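Local coordinates for protein glucanase (Klebsiella pneumoniae, PDB 5GY3) that probably cuts internal beta-1,4-glucosidic linkages in cellulose, lichenin and cereal beta-D-glucans, as a family 8 glycosyl hydrolase, at residues Thr90-Ala95 with Asp113-Ser118; Ala95-Gln100 with Trp158-Glu163; Pro251-Val256 with Val261-Met266. All blocks are in the same frame, centred on the assembly; numbering follows the deposited sequence.

Interaction 1. Residues Thr90-Ala95 with Asp113-Ser118; sequences TLIAWA and DAITAS
Ile92 and Ala93 meet Ile115 and Thr116 across an antiparallel helical hairpin, one of the building elements of the (alpha/alpha)6 barrel of family 8 glycosyl hydrolases. The two short helical segments run at 147° to each other, and their axes close to 9.0 Å. Along 90-95, Ile92 comes first, a little over a turn beyond Asp87, the predicted nucleophile. Its CG2 reaches CD1 of Ile115 at 4.1 Å, and the two isoleucine side chains cross at about a right angle; beyond this pair, Ile92 packs on Trp52 and Thr55 of helix 45-59. Next is Ala93, whose CB points toward the second helix. On this helix a lone methyl faces the point where the backbones come nearest, the CA atoms of Ala93 and Ile115 being 6.0 Å apart. Ile115 divides its branches between the two partners: with chi1 at -59° its CG1 arm runs beside the backbone N and carries CD1 to Ile92, while CG2, anti to that N, drops onto Ala93 CB at 3.6 Å. All of this is apolar and buried. Thr116 turns its methyl to the same place, CG2 lying 3.9 Å from Ala93 CB.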
ATOM      1  N   THR A  90       4.964   0.922   6.719  1.00  6.75           N
ATOM      2  CA  THR A  90       5.930   0.418   5.749  1.00  7.12           C
ATOM      3  C   THR A  90       6.268   1.474   4.706  1.00  8.86           C
ATOM      4  O   THR A  90       7.442   1.673   4.363  1.00  7.86           O
ATOM      5  CB  THR A  90       5.358  -0.834   5.072  1.00  8.05           C
ATOM      6  OG1 THR A  90       5.188  -1.875   6.041  1.00  6.09           O
ATOM      7  CG2 THR A  90       6.253  -1.313   3.951  1.00  5.76           C
ATOM      8  N   LEU A  91       5.239   2.138   4.165  1.00  6.65           N
ATOM      9  CA  LEU A  91       5.457   3.132   3.117  1.00  9.07           C
ATOM     10  C   LEU A  91       6.311   4.281   3.625  1.00  8.21           C
ATOM     11  O   LEU A  91       7.200   4.771   2.911  1.00  8.39           O
ATOM     12  CB  LEU A  91       4.113   3.659   2.621  1.00  6.95           C
ATOM     13  CG  LEU A  91       3.265   2.630   1.871  1.00 11.70           C
ATOM     14  CD1 LEU A  91       1.823   3.109   1.784  1.00 12.46           C
ATOM     15  CD2 LEU A  91       3.848   2.390   0.490  1.00  9.84           C
ATOM     16  N   ILE A  92       6.045   4.719   4.858  1.00  7.25           N
ATOM     17  CA  ILE A  92       6.835   5.778   5.486  1.00 10.50           C
ATOM     18  C   ILE A  92       8.288   5.342   5.633  1.00 10.71           C
ATOM     19  O   ILE A  92       9.213   6.084   5.284  1.00  7.81           O
ATOM     20  CB  ILE A  92       6.219   6.169   6.844  1.00 10.93           C
ATOM     21  CG1 ILE A  92       4.868   6.878   6.640  1.00  9.48           C
ATOM     22  CG2 ILE A  92       7.195   7.039   7.645  1.00  9.61           C
ATOM     23  CD1 ILE A  92       3.949   6.915   7.905  1.00  9.48           C
ATOM     24  N   ALA A  93       8.513   4.131   6.161  1.00  8.79           N
ATOM     25  CA  ALA A  93       9.884   3.664   6.348  1.00  7.57           C
ATOM     26  C   ALA A  93      10.592   3.498   5.012  1.00  7.18           C
ATOM     27  O   ALA A  93      11.802   3.733   4.904  1.00  7.19           O
ATOM     28  CB  ALA A  93       9.900   2.344   7.125  1.00  7.68           C
ATOM     29  N   TRP A  94       9.858   3.047   3.998  1.00  5.68           N
ATOM     30  CA  TRP A  94      10.429   2.868   2.666  1.00  8.03           C
ATOM     31  C   TRP A  94      10.796   4.210   2.051  1.00  9.04           C
ATOM     32  O   TRP A  94      11.885   4.367   1.484  1.00  7.98           O
ATOM     33  CB  TRP A  94       9.415   2.122   1.791  1.00  7.26           C
ATOM     34  CG  TRP A  94       9.913   1.695   0.460  1.00  7.75           C
ATOM     35  CD1 TRP A  94      11.213   1.474   0.082  1.00  9.09           C
ATOM     36  CD2 TRP A  94       9.107   1.408  -0.680  1.00  7.74           C
ATOM     37  NE1 TRP A  94      11.258   1.066  -1.232  1.00  8.20           N
ATOM     38  CE2 TRP A  94       9.976   1.014  -1.719  1.00  8.52           C
ATOM     39  CE3 TRP A  94       7.728   1.440  -0.925  1.00  7.74           C
ATOM     40  CZ2 TRP A  94       9.513   0.676  -2.988  1.00  9.67           C
ATOM     41  CZ3 TRP A  94       7.269   1.082  -2.186  1.00  8.04           C
ATOM     42  CH2 TRP A  94       8.159   0.697  -3.195  1.00 10.34           C
ATOM     43  N   ALA A  95       9.903   5.198   2.172  1.00  6.82           N
ATOM     44  CA  ALA A  95      10.206   6.532   1.666  1.00  8.99           C
ATOM     45  C   ALA A  95      11.455   7.112   2.330  1.00  8.06           C
ATOM     46  O   ALA A  95      12.282   7.752   1.662  1.00 10.04           O
ATOM     47  CB  ALA A  95       9.001   7.448   1.875  1.00  9.46           C
ATOM     48  N   ASP A 113      15.330   2.712   9.885  1.00  7.72           N
ATOM     49  CA  ASP A 113      15.738   1.510  10.611  1.00 10.14           C
ATOM     50  C   ASP A 113      14.900   1.293  11.869  1.00  8.86           C
ATOM     51  O   ASP A 113      14.610   0.148  12.235  1.00  9.89           O
ATOM     52  CB  ASP A 113      17.213   1.598  11.002  1.00 11.03           C
ATOM     53  CG  ASP A 113      18.151   1.587   9.812  1.00 14.90           C
ATOM     54  OD1 ASP A 113      17.752   1.088   8.748  1.00 13.51           O
ATOM     55  OD2 ASP A 113      19.303   2.066   9.965  1.00 18.77           O
ATOM     56  N   ALA A 114      14.553   2.373  12.576  1.00  8.90           N
ATOM     57  CA  ALA A 114      13.746   2.230  13.782  1.00 10.78           C
ATOM     58  C   ALA A 114      12.362   1.691  13.451  1.00  9.87           C
ATOM     59  O   ALA A 114      11.839   0.821  14.164  1.00 10.22           O
ATOM     60  CB  ALA A 114      13.648   3.573  14.515  1.00 12.19           C
ATOM     61  N   ILE A 115      11.762   2.191  12.368  1.00  8.38           N
ATOM     62  CA  ILE A 115      10.422   1.770  11.967  1.00  8.41           C
ATOM     63  C   ILE A 115      10.432   0.331  11.474  1.00  8.25           C
ATOM     64  O   ILE A 115       9.546  -0.455  11.830  1.00  8.23           O
ATOM     65  CB  ILE A 115       9.859   2.727  10.897  1.00  6.72           C
ATOM     66  CG1 ILE A 115       9.811   4.159  11.457  1.00  8.27           C
ATOM     67  CG2 ILE A 115       8.474   2.252  10.406  1.00  8.87           C
ATOM     68  CD1 ILE A 115       9.684   5.242  10.391  1.00  8.86           C
ATOM     69  N   THR A 116      11.429  -0.049  10.657  1.00  7.75           N
ATOM     70  CA  THR A 116      11.451  -1.431  10.179  1.00  7.97           C
ATOM     71  C   THR A 116      11.698  -2.405  11.326  1.00  9.18           C
ATOM     72  O   THR A 116      11.114  -3.492  11.350  1.00  7.30           O
ATOM     73  CB  THR A 116      12.480  -1.635   9.060  1.00  7.94           C
ATOM     74  OG1 THR A 116      13.796  -1.280   9.501  1.00  9.28           O
ATOM     75  CG2 THR A 116      12.113  -0.799   7.848  1.00  6.10           C
ATOM     76  N   ALA A 117      12.542  -2.036  12.294  1.00  7.42           N
ATOM     77  CA  ALA A 117      12.699  -2.893  13.470  1.00  9.29           C
ATOM     78  C   ALA A 117      11.391  -2.997  14.247  1.00 10.79           C
ATOM     79  O   ALA A 117      11.032  -4.082  14.731  1.00 10.44           O
ATOM     80  CB  ALA A 117      13.820  -2.373  14.367  1.00  8.99           C
ATOM     81  N   SER A 118      10.658  -1.884  14.355  1.00  9.47           N
ATOM     82  CA  SER A 118       9.349  -1.908  15.009  1.00  9.15           C
ATOM     83  C   SER A 118       8.353  -2.773  14.245  1.00  8.44           C
ATOM     84  O   SER A 118       7.536  -3.477  14.851  1.00 11.94           O
ATOM     85  CB  SER A 118       8.799  -0.485  15.151  1.00 10.97           C
ATOM     86  OG  SER A 118       9.465   0.227  16.174  1.00 10.47           O
TER

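Interaction 2. Residues Ala95-Gln100 with Trp158-Glu163; sequences ALLRAQ and WRAFAE
Leu97 and Ala160 mark the nearest backbone approach of the two helical segments, with CA atoms 7.9 Å apart, a spacing that one long side chain has to bridge. Leu97 does this with a single methyl. Its chi1 of -151° swings CG away from the backbone N, toward helix 155-164, and CD2 leads. That methyl rests against the backbone of the facing helix, 3.6 Å from Ala160 O, and is also 4.2 Å from Ala160 CB. It meets Phe161 too, but only at the ring's edge: CD2 sits close to the ring plane, 4.1 Å from Phe161 CD1. The CB of Phe161 points away from 95-100, but the ring turns back so that its CD1 side meets Leu97.

Toward the more open side, two arginines share a water instead of touching. Arg98 NH1 donates to it at 3.0 Å, whereas the bond from Arg159 NH2, in the plane of its guanidinium, is weak at 3.4 Å. The like charges stay 5.2 Å apart between Arg98 NH1 and Arg159 NH2, and each has a carboxylate that probably offsets it. Arg159 NH1 forms a salt bridge with Glu163 OE1 at 2.7 Å, one turn further along its own helix, and Arg98 NH2 pairs with Asp308. The contact thus has an apolar patch with a hydrated, charged margin.

Helix 155-164 packs on helix 86-103 over more than this patch: Ala160 and Phe161 both press on Trp94, one turn before Arg98. Phe161 lies between several helices, reaching Thr116 of helix 106-123 and meeting Trp170 of helix 167-183 edge-to-face, while Ala95 and Leu96 pack against helices 29-41 and 45-59.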
ATOM      1  N   ALA A  95       9.903   5.198   2.172  1.00  6.82           N
ATOM      2  CA  ALA A  95      10.206   6.532   1.666  1.00  8.99           C
ATOM      3  C   ALA A  95      11.455   7.112   2.330  1.00  8.06           C
ATOM      4  O   ALA A  95      12.282   7.752   1.662  1.00 10.04           O
ATOM      5  CB  ALA A  95       9.001   7.448   1.875  1.00  9.46           C
ATOM      6  N   LEU A  96      11.606   6.898   3.642  1.00  8.79           N
ATOM      7  CA  LEU A  96      12.788   7.389   4.356  1.00  8.00           C
ATOM      8  C   LEU A  96      14.060   6.727   3.850  1.00  9.26           C
ATOM      9  O   LEU A  96      15.086   7.395   3.672  1.00  7.39           O
ATOM     10  CB  LEU A  96      12.630   7.152   5.860  1.00  8.45           C
ATOM     11  CG  LEU A  96      11.670   8.152   6.513  1.00  8.54           C
ATOM     12  CD1 LEU A  96      11.124   7.643   7.850  1.00  8.58           C
ATOM     13  CD2 LEU A  96      12.371   9.514   6.678  1.00  8.42           C
ATOM     14  N   LEU A  97      14.020   5.413   3.623  1.00  8.42           N
ATOM     15  CA  LEU A  97      15.174   4.733   3.042  1.00  8.54           C
ATOM     16  C   LEU A  97      15.538   5.340   1.689  1.00 12.25           C
ATOM     17  O   LEU A  97      16.713   5.619   1.405  1.00 11.77           O
ATOM     18  CB  LEU A  97      14.865   3.243   2.922  1.00 11.09           C
ATOM     19  CG  LEU A  97      16.018   2.264   2.993  1.00 21.55           C
ATOM     20  CD1 LEU A  97      16.803   2.556   4.272  1.00 20.44           C
ATOM     21  CD2 LEU A  97      15.449   0.854   3.015  1.00 15.62           C
ATOM     22  N   ARG A  98      14.533   5.583   0.846  1.00 10.14           N
ATOM     23  CA  ARG A  98      14.800   6.155  -0.467  1.00  9.66           C
ATOM     24  C   ARG A  98      15.273   7.601  -0.364  1.00 11.62           C
ATOM     25  O   ARG A  98      16.078   8.052  -1.192  1.00 11.35           O
ATOM     26  CB  ARG A  98      13.550   6.024  -1.338  1.00 11.12           C
ATOM     27  CG  ARG A  98      13.310   4.562  -1.759  1.00  9.51           C
ATOM     28  CD  ARG A  98      11.851   4.249  -2.110  1.00 11.49           C
ATOM     29  NE  ARG A  98      11.424   4.763  -3.410  1.00 15.06           N
ATOM     30  CZ  ARG A  98      11.425   4.064  -4.547  1.00 13.07           C
ATOM     31  NH1 ARG A  98      11.850   2.810  -4.574  1.00 12.91           N
ATOM     32  NH2 ARG A  98      10.984   4.619  -5.670  1.00 13.84           N
ATOM     33  N   ALA A  99      14.821   8.327   0.656  1.00  8.38           N
ATOM     34  CA  ALA A  99      15.285   9.695   0.860  1.00 10.75           C
ATOM     35  C   ALA A  99      16.772   9.738   1.192  1.00 11.78           C
ATOM     36  O   ALA A  99      17.485  10.653   0.762  1.00 10.08           O
ATOM     37  CB  ALA A  99      14.473  10.356   1.971  1.00  9.73           C
ATOM     38  N   GLN A 100      17.258   8.770   1.977  1.00 11.56           N
ATOM     39  CA  GLN A 100      18.688   8.726   2.269  1.00 12.55           C
ATOM     40  C   GLN A 100      19.498   8.618   0.988  1.00 12.75           C
ATOM     41  O   GLN A 100      20.526   9.287   0.831  1.00 14.19           O
ATOM     42  CB  GLN A 100      19.019   7.548   3.187  1.00 11.64           C
ATOM     43  CG  GLN A 100      20.521   7.426   3.488  1.00 12.78           C
ATOM     44  CD  GLN A 100      21.270   6.631   2.439  1.00 19.62           C
ATOM     45  OE1 GLN A 100      20.785   5.605   1.967  1.00 20.02           O
ATOM     46  NE2 GLN A 100      22.452   7.113   2.055  1.00 18.67           N
ATOM     47  N   TRP A 158       9.705  -4.367   1.097  1.00  5.95           N
ATOM     48  CA  TRP A 158      10.370  -5.418   1.862  1.00  7.28           C
ATOM     49  C   TRP A 158      11.734  -5.755   1.268  1.00  9.46           C
ATOM     50  O   TRP A 158      12.695  -6.015   2.003  1.00 11.14           O
ATOM     51  CB  TRP A 158       9.494  -6.663   1.913  1.00  7.60           C
ATOM     52  CG  TRP A 158       8.204  -6.462   2.653  1.00  6.45           C
ATOM     53  CD1 TRP A 158       7.782  -5.328   3.287  1.00  7.35           C
ATOM     54  CD2 TRP A 158       7.166  -7.432   2.829  1.00  8.81           C
ATOM     55  NE1 TRP A 158       6.549  -5.537   3.858  1.00  7.67           N
ATOM     56  CE2 TRP A 158       6.147  -6.821   3.584  1.00  7.38           C
ATOM     57  CE3 TRP A 158       7.007  -8.767   2.424  1.00  6.76           C
ATOM     58  CZ2 TRP A 158       4.980  -7.496   3.954  1.00  6.64           C
ATOM     59  CZ3 TRP A 158       5.845  -9.439   2.782  1.00  9.77           C
ATOM     60  CH2 TRP A 158       4.848  -8.803   3.541  1.00  8.57           C
ATOM     61  N   ARG A 159      11.834  -5.769  -0.064  1.00 10.40           N
ATOM     62  CA  ARG A 159      13.124  -6.045  -0.692  1.00  8.76           C
ATOM     63  C   ARG A 159      14.121  -4.940  -0.357  1.00 11.07           C
ATOM     64  O   ARG A 159      15.278  -5.220  -0.028  1.00 10.88           O
ATOM     65  CB  ARG A 159      12.951  -6.200  -2.211  1.00 13.73           C
ATOM     66  CG  ARG A 159      14.244  -6.477  -2.976  1.00 27.11           C
ATOM     67  CD  ARG A 159      14.315  -5.698  -4.272  1.00 35.84           C
ATOM     68  NE  ARG A 159      13.584  -4.407  -4.157  1.00 42.84           N
ATOM     69  CZ  ARG A 159      14.159  -3.224  -4.016  1.00 40.02           C
ATOM     70  NH1 ARG A 159      15.474  -3.161  -3.982  1.00 37.23           N
ATOM     71  NH2 ARG A 159      13.415  -2.143  -3.935  1.00 38.39           N
ATOM     72  N   ALA A 160      13.673  -3.680  -0.393  1.00  9.66           N
ATOM     73  CA  ALA A 160      14.542  -2.570  -0.016  1.00  9.56           C
ATOM     74  C   ALA A 160      14.984  -2.680   1.434  1.00 10.53           C
ATOM     75  O   ALA A 160      16.158  -2.444   1.749  1.00 11.61           O
ATOM     76  CB  ALA A 160      13.827  -1.234  -0.246  1.00 12.18           C
ATOM     77  N   PHE A 161      14.059  -3.026   2.336  1.00  6.81           N
ATOM     78  CA  PHE A 161      14.435  -3.206   3.738  1.00  7.43           C
ATOM     79  C   PHE A 161      15.543  -4.246   3.871  1.00  8.70           C
ATOM     80  O   PHE A 161      16.537  -4.035   4.581  1.00 10.50           O
ATOM     81  CB  PHE A 161      13.229  -3.645   4.571  1.00  7.28           C
ATOM     82  CG  PHE A 161      12.085  -2.655   4.615  1.00  6.29           C
ATOM     83  CD1 PHE A 161      12.266  -1.323   4.283  1.00  5.97           C
ATOM     84  CD2 PHE A 161      10.821  -3.083   5.010  1.00  8.09           C
ATOM     85  CE1 PHE A 161      11.201  -0.413   4.341  1.00  9.15           C
ATOM     86  CE2 PHE A 161       9.754  -2.190   5.080  1.00  6.90           C
ATOM     87  CZ  PHE A 161       9.944  -0.849   4.731  1.00  6.62           C
ATOM     88  N   ALA A 162      15.370  -5.390   3.204  1.00  7.09           N
ATOM     89  CA  ALA A 162      16.333  -6.481   3.329  1.00  8.57           C
ATOM     90  C   ALA A 162      17.731  -6.072   2.884  1.00 11.79           C
ATOM     91  O   ALA A 162      18.723  -6.556   3.438  1.00 11.33           O
ATOM     92  CB  ALA A 162      15.866  -7.689   2.521  1.00  8.25           C
ATOM     93  N   GLU A 163      17.835  -5.201   1.880  1.00 10.38           N
ATOM     94  CA  GLU A 163      19.148  -4.748   1.429  1.00 12.54           C
ATOM     95  C   GLU A 163      19.861  -3.894   2.469  1.00 14.11           C
ATOM     96  O   GLU A 163      21.084  -3.718   2.370  1.00 16.57           O
ATOM     97  CB  GLU A 163      19.019  -3.953   0.147  1.00 13.03           C
ATOM     98  CG  GLU A 163      18.321  -4.691  -0.969  1.00 24.50           C
ATOM     99  CD  GLU A 163      18.251  -3.854  -2.231  1.00 33.85           C
ATOM    100  OE1 GLU A 163      17.515  -2.837  -2.249  1.00 40.01           O
ATOM    101  OE2 GLU A 163      18.941  -4.198  -3.211  1.00 38.88           O
TER
HETATM  102  O   HOH W   1      13.689   1.092  -2.981  1.00 12.82           O

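Interaction 3. Residues Pro251-Val256 with Val261-Met266; sequences PAWINV and VAPWYM
Trp253 spreads its indole over the methyl of Ala262, whose CB stands 3.4 Å from the centroid of the five-membered ring and almost straight above it, a CH-pi contact. A chi1 of 51° folds this indole into the sterically demanding place between backbone N and carbonyl carbon. The six-membered side of the same face continues over the Val261-Ala262 peptide. Trp264 makes a matching arrangement in the reverse sense: with chi1 at 59° its ring comes back over the first segment, and Ala252 CB lies 3.5 Å from the centroid of the six-membered ring, again over the face.

The two indoles are held near each other but do not stack, their five-membered rings being inclined at 81°. One water joins them, accepting from Trp253 NE1 at 3.0 Å and from Trp264 NE1 at 3.1 Å, and it lies in the plane of both rings.

Underneath is an irregular hairpin-like reversal of the chain through residues 257-260. Its arms run in opposite directions and are tied by isolated bridges, Ile254 with Val261 and Pro251 with Tyr265, whose register slips by one residue. Two backbone bonds secure it, Ala262 N to Trp253 O at 2.9 Å and Ala252 N to Trp264 O, also 2.9 Å. Strand 254-255 also pairs antiparallel with 213-214, through backbone bonding between Ile254 and Met214, and Arg213 there makes a cation-pi contact with Trp253.

Val261 divides its side chain between two residues of the first arm. Its CG1 packs on Ile254 CG1 at 3.9 Å, while its CB lies 3.7 Å from Pro251 CB. Tyr245 touches both Pro251 and Val261. At the far end Met266 stretches its extended chain along the Pro251-Ala252 backbone, bringing CE against Pro251 O.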
ATOM      1  N   PRO A 251     -14.533  -3.981 -14.822  1.00 10.34           N
ATOM      2  CA  PRO A 251     -15.240  -3.655 -13.575  1.00  9.63           C
ATOM      3  C   PRO A 251     -14.284  -3.160 -12.502  1.00 11.75           C
ATOM      4  O   PRO A 251     -13.163  -3.652 -12.368  1.00 10.12           O
ATOM      5  CB  PRO A 251     -15.892  -4.983 -13.181  1.00 10.13           C
ATOM      6  CG  PRO A 251     -16.032  -5.729 -14.506  1.00  9.92           C
ATOM      7  CD  PRO A 251     -14.810  -5.355 -15.278  1.00 10.45           C
ATOM      8  N   ALA A 252     -14.746  -2.169 -11.733  1.00  8.53           N
ATOM      9  CA  ALA A 252     -13.896  -1.576 -10.702  1.00 10.85           C
ATOM     10  C   ALA A 252     -13.686  -2.504  -9.513  1.00 10.65           C
ATOM     11  O   ALA A 252     -12.724  -2.312  -8.762  1.00  9.20           O
ATOM     12  CB  ALA A 252     -14.491  -0.254 -10.211  1.00 12.17           C
ATOM     13  N   TRP A 253     -14.586  -3.463  -9.293  1.00  9.16           N
ATOM     14  CA  TRP A 253     -14.373  -4.493  -8.286  1.00  9.01           C
ATOM     15  C   TRP A 253     -15.048  -5.782  -8.732  1.00  9.73           C
ATOM     16  O   TRP A 253     -15.900  -5.784  -9.626  1.00  9.63           O
ATOM     17  CB  TRP A 253     -14.894  -4.079  -6.896  1.00  8.51           C
ATOM     18  CG  TRP A 253     -16.328  -3.573  -6.826  1.00  9.09           C
ATOM     19  CD1 TRP A 253     -16.732  -2.265  -6.766  1.00  9.65           C
ATOM     20  CD2 TRP A 253     -17.533  -4.362  -6.766  1.00  9.24           C
ATOM     21  NE1 TRP A 253     -18.107  -2.193  -6.684  1.00 12.48           N
ATOM     22  CE2 TRP A 253     -18.620  -3.463  -6.682  1.00 10.76           C
ATOM     23  CE3 TRP A 253     -17.797  -5.737  -6.760  1.00  9.94           C
ATOM     24  CZ2 TRP A 253     -19.946  -3.896  -6.618  1.00 11.18           C
ATOM     25  CZ3 TRP A 253     -19.119  -6.165  -6.698  1.00 12.10           C
ATOM     26  CH2 TRP A 253     -20.176  -5.245  -6.619  1.00 12.86           C
ATOM     27  N   ILE A 254     -14.655  -6.889  -8.097  1.00  7.45           N
ATOM     28  CA  ILE A 254     -15.367  -8.156  -8.255  1.00  7.30           C
ATOM     29  C   ILE A 254     -15.532  -8.808  -6.888  1.00  8.16           C
ATOM     30  O   ILE A 254     -14.612  -8.807  -6.065  1.00  7.75           O
ATOM     31  CB  ILE A 254     -14.651  -9.108  -9.247  1.00  7.44           C
ATOM     32  CG1 ILE A 254     -15.340 -10.478  -9.261  1.00  9.52           C
ATOM     33  CG2 ILE A 254     -13.164  -9.265  -8.907  1.00  9.98           C
ATOM     34  CD1 ILE A 254     -14.911 -11.368 -10.411  1.00 12.42           C
ATOM     35  N   ASN A 255     -16.732  -9.319  -6.622  1.00  7.04           N
ATOM     36  CA  ASN A 255     -16.958 -10.161  -5.450  1.00  8.05           C
ATOM     37  C   ASN A 255     -16.389 -11.542  -5.764  1.00  8.66           C
ATOM     38  O   ASN A 255     -16.900 -12.246  -6.641  1.00  8.84           O
ATOM     39  CB  ASN A 255     -18.450 -10.217  -5.131  1.00 10.60           C
ATOM     40  CG  ASN A 255     -18.761 -11.031  -3.885  1.00  9.85           C
ATOM     41  OD1 ASN A 255     -18.252 -12.140  -3.690  1.00 10.38           O
ATOM     42  ND2 ASN A 255     -19.619 -10.481  -3.038  1.00 12.82           N
ATOM     43  N   VAL A 256     -15.313 -11.933  -5.075  1.00 11.33           N
ATOM     44  CA  VAL A 256     -14.622 -13.163  -5.472  1.00 10.05           C
ATOM     45  C   VAL A 256     -15.339 -14.401  -4.965  1.00 12.13           C
ATOM     46  O   VAL A 256     -15.019 -15.514  -5.403  1.00 13.61           O
ATOM     47  CB  VAL A 256     -13.150 -13.171  -5.011  1.00  8.57           C
ATOM     48  CG1 VAL A 256     -12.387 -11.985  -5.631  1.00  6.88           C
ATOM     49  CG2 VAL A 256     -13.055 -13.144  -3.497  1.00  9.26           C
ATOM     50  N   VAL A 261     -19.777  -8.584 -10.346  1.00  8.64           N
ATOM     51  CA  VAL A 261     -18.823  -7.520 -10.644  1.00  7.81           C
ATOM     52  C   VAL A 261     -19.501  -6.161 -10.505  1.00 10.29           C
ATOM     53  O   VAL A 261     -20.733  -6.030 -10.558  1.00  7.74           O
ATOM     54  CB  VAL A 261     -18.191  -7.640 -12.050  1.00  9.99           C
ATOM     55  CG1 VAL A 261     -17.442  -8.938 -12.198  1.00 11.16           C
ATOM     56  CG2 VAL A 261     -19.258  -7.489 -13.137  1.00 13.32           C
ATOM     57  N   ALA A 262     -18.664  -5.142 -10.331  1.00  9.87           N
ATOM     58  CA  ALA A 262     -19.143  -3.769 -10.268  1.00  9.29           C
ATOM     59  C   ALA A 262     -19.841  -3.409 -11.574  1.00 10.93           C
ATOM     60  O   ALA A 262     -19.397  -3.828 -12.649  1.00 10.38           O
ATOM     61  CB  ALA A 262     -17.988  -2.797 -10.033  1.00  7.14           C
ATOM     62  N   PRO A 263     -20.921  -2.627 -11.524  1.00  9.88           N
ATOM     63  CA  PRO A 263     -21.547  -2.153 -12.762  1.00 10.47           C
ATOM     64  C   PRO A 263     -20.856  -0.940 -13.360  1.00 11.70           C
ATOM     65  O   PRO A 263     -21.356  -0.376 -14.343  1.00 12.54           O
ATOM     66  CB  PRO A 263     -22.966  -1.805 -12.297  1.00 10.12           C
ATOM     67  CG  PRO A 263     -22.761  -1.304 -10.913  1.00  9.78           C
ATOM     68  CD  PRO A 263     -21.682  -2.219 -10.334  1.00 10.41           C
ATOM     69  N   TRP A 264     -19.741  -0.499 -12.789  1.00 10.80           N
ATOM     70  CA  TRP A 264     -18.997   0.614 -13.344  1.00 10.30           C
ATOM     71  C   TRP A 264     -17.529   0.223 -13.436  1.00 11.14           C
ATOM     72  O   TRP A 264     -17.083  -0.776 -12.847  1.00  9.56           O
ATOM     73  CB  TRP A 264     -19.203   1.888 -12.516  1.00 10.55           C
ATOM     74  CG  TRP A 264     -18.790   1.748 -11.092  1.00 10.64           C
ATOM     75  CD1 TRP A 264     -19.494   1.150 -10.083  1.00 11.73           C
ATOM     76  CD2 TRP A 264     -17.569   2.212 -10.515  1.00 11.18           C
ATOM     77  NE1 TRP A 264     -18.785   1.220  -8.912  1.00 13.21           N
ATOM     78  CE2 TRP A 264     -17.601   1.874  -9.146  1.00 13.59           C
ATOM     79  CE3 TRP A 264     -16.454   2.887 -11.021  1.00 11.37           C
ATOM     80  CZ2 TRP A 264     -16.559   2.176  -8.278  1.00 12.97           C
ATOM     81  CZ3 TRP A 264     -15.420   3.191 -10.160  1.00 16.59           C
ATOM     82  CH2 TRP A 264     -15.478   2.832  -8.803  1.00 15.07           C
ATOM     83  N   TYR A 265     -16.788   1.014 -14.203  1.00  8.31           N
ATOM     84  CA  TYR A 265     -15.519   0.585 -14.771  1.00 11.39           C
ATOM     85  C   TYR A 265     -14.334   1.364 -14.220  1.00 12.13           C
ATOM     86  O   TYR A 265     -14.446   2.533 -13.839  1.00 11.98           O
ATOM     87  CB  TYR A 265     -15.524   0.739 -16.289  1.00 11.83           C
ATOM     88  CG  TYR A 265     -16.691   0.066 -16.961  1.00 11.75           C
ATOM     89  CD1 TYR A 265     -17.099  -1.207 -16.581  1.00 14.96           C
ATOM     90  CD2 TYR A 265     -17.386   0.709 -17.975  1.00 14.54           C
ATOM     91  CE1 TYR A 265     -18.181  -1.834 -17.215  1.00 18.82           C
ATOM     92  CE2 TYR A 265     -18.451   0.097 -18.607  1.00 20.32           C
ATOM     93  CZ  TYR A 265     -18.848  -1.167 -18.221  1.00 20.76           C
ATOM     94  OH  TYR A 265     -19.913  -1.759 -18.866  1.00 28.56           O
ATOM     95  N   MET A 266     -13.176   0.705 -14.247  1.00 10.04           N
ATOM     96  CA  MET A 266     -11.935   1.349 -13.848  1.00 10.92           C
ATOM     97  C   MET A 266     -11.626   2.531 -14.748  1.00 12.74           C
ATOM     98  O   MET A 266     -11.722   2.440 -15.982  1.00 12.23           O
ATOM     99  CB  MET A 266     -10.780   0.348 -13.899  1.00  8.45           C
ATOM    100  CG  MET A 266     -10.958  -0.827 -12.978  1.00  9.08           C
ATOM    101  SD  MET A 266      -9.430  -1.788 -12.955  1.00 13.01           S
ATOM    102  CE  MET A 266      -9.815  -2.950 -11.660  1.00  9.81           C
TER
HETATM  103  O   HOH W   2     -20.248  -0.051  -6.447  1.00 17.67           O

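Interactions 1 and 2 belong to one packed region: their centres are 8 Å apart, both use helix 86-103 and they share Ala95. Their segments alternate along the chain, so helix 86-103 is packed by its sequence neighbour 106-123 and by the later helix 155-164. The two contacts meet at Phe161, whose CZ lies 3.6 Å from Thr90 O. Together they join barrel helices around the one that carries the predicted nucleophile Asp87 near its start. Interaction 3 comes last in the chain, on the opposite side of its centre, with its own centre about 33 Å from that of interaction 1. It orders a non-helical excursion before helix 268-278, away from the predicted nucleophile.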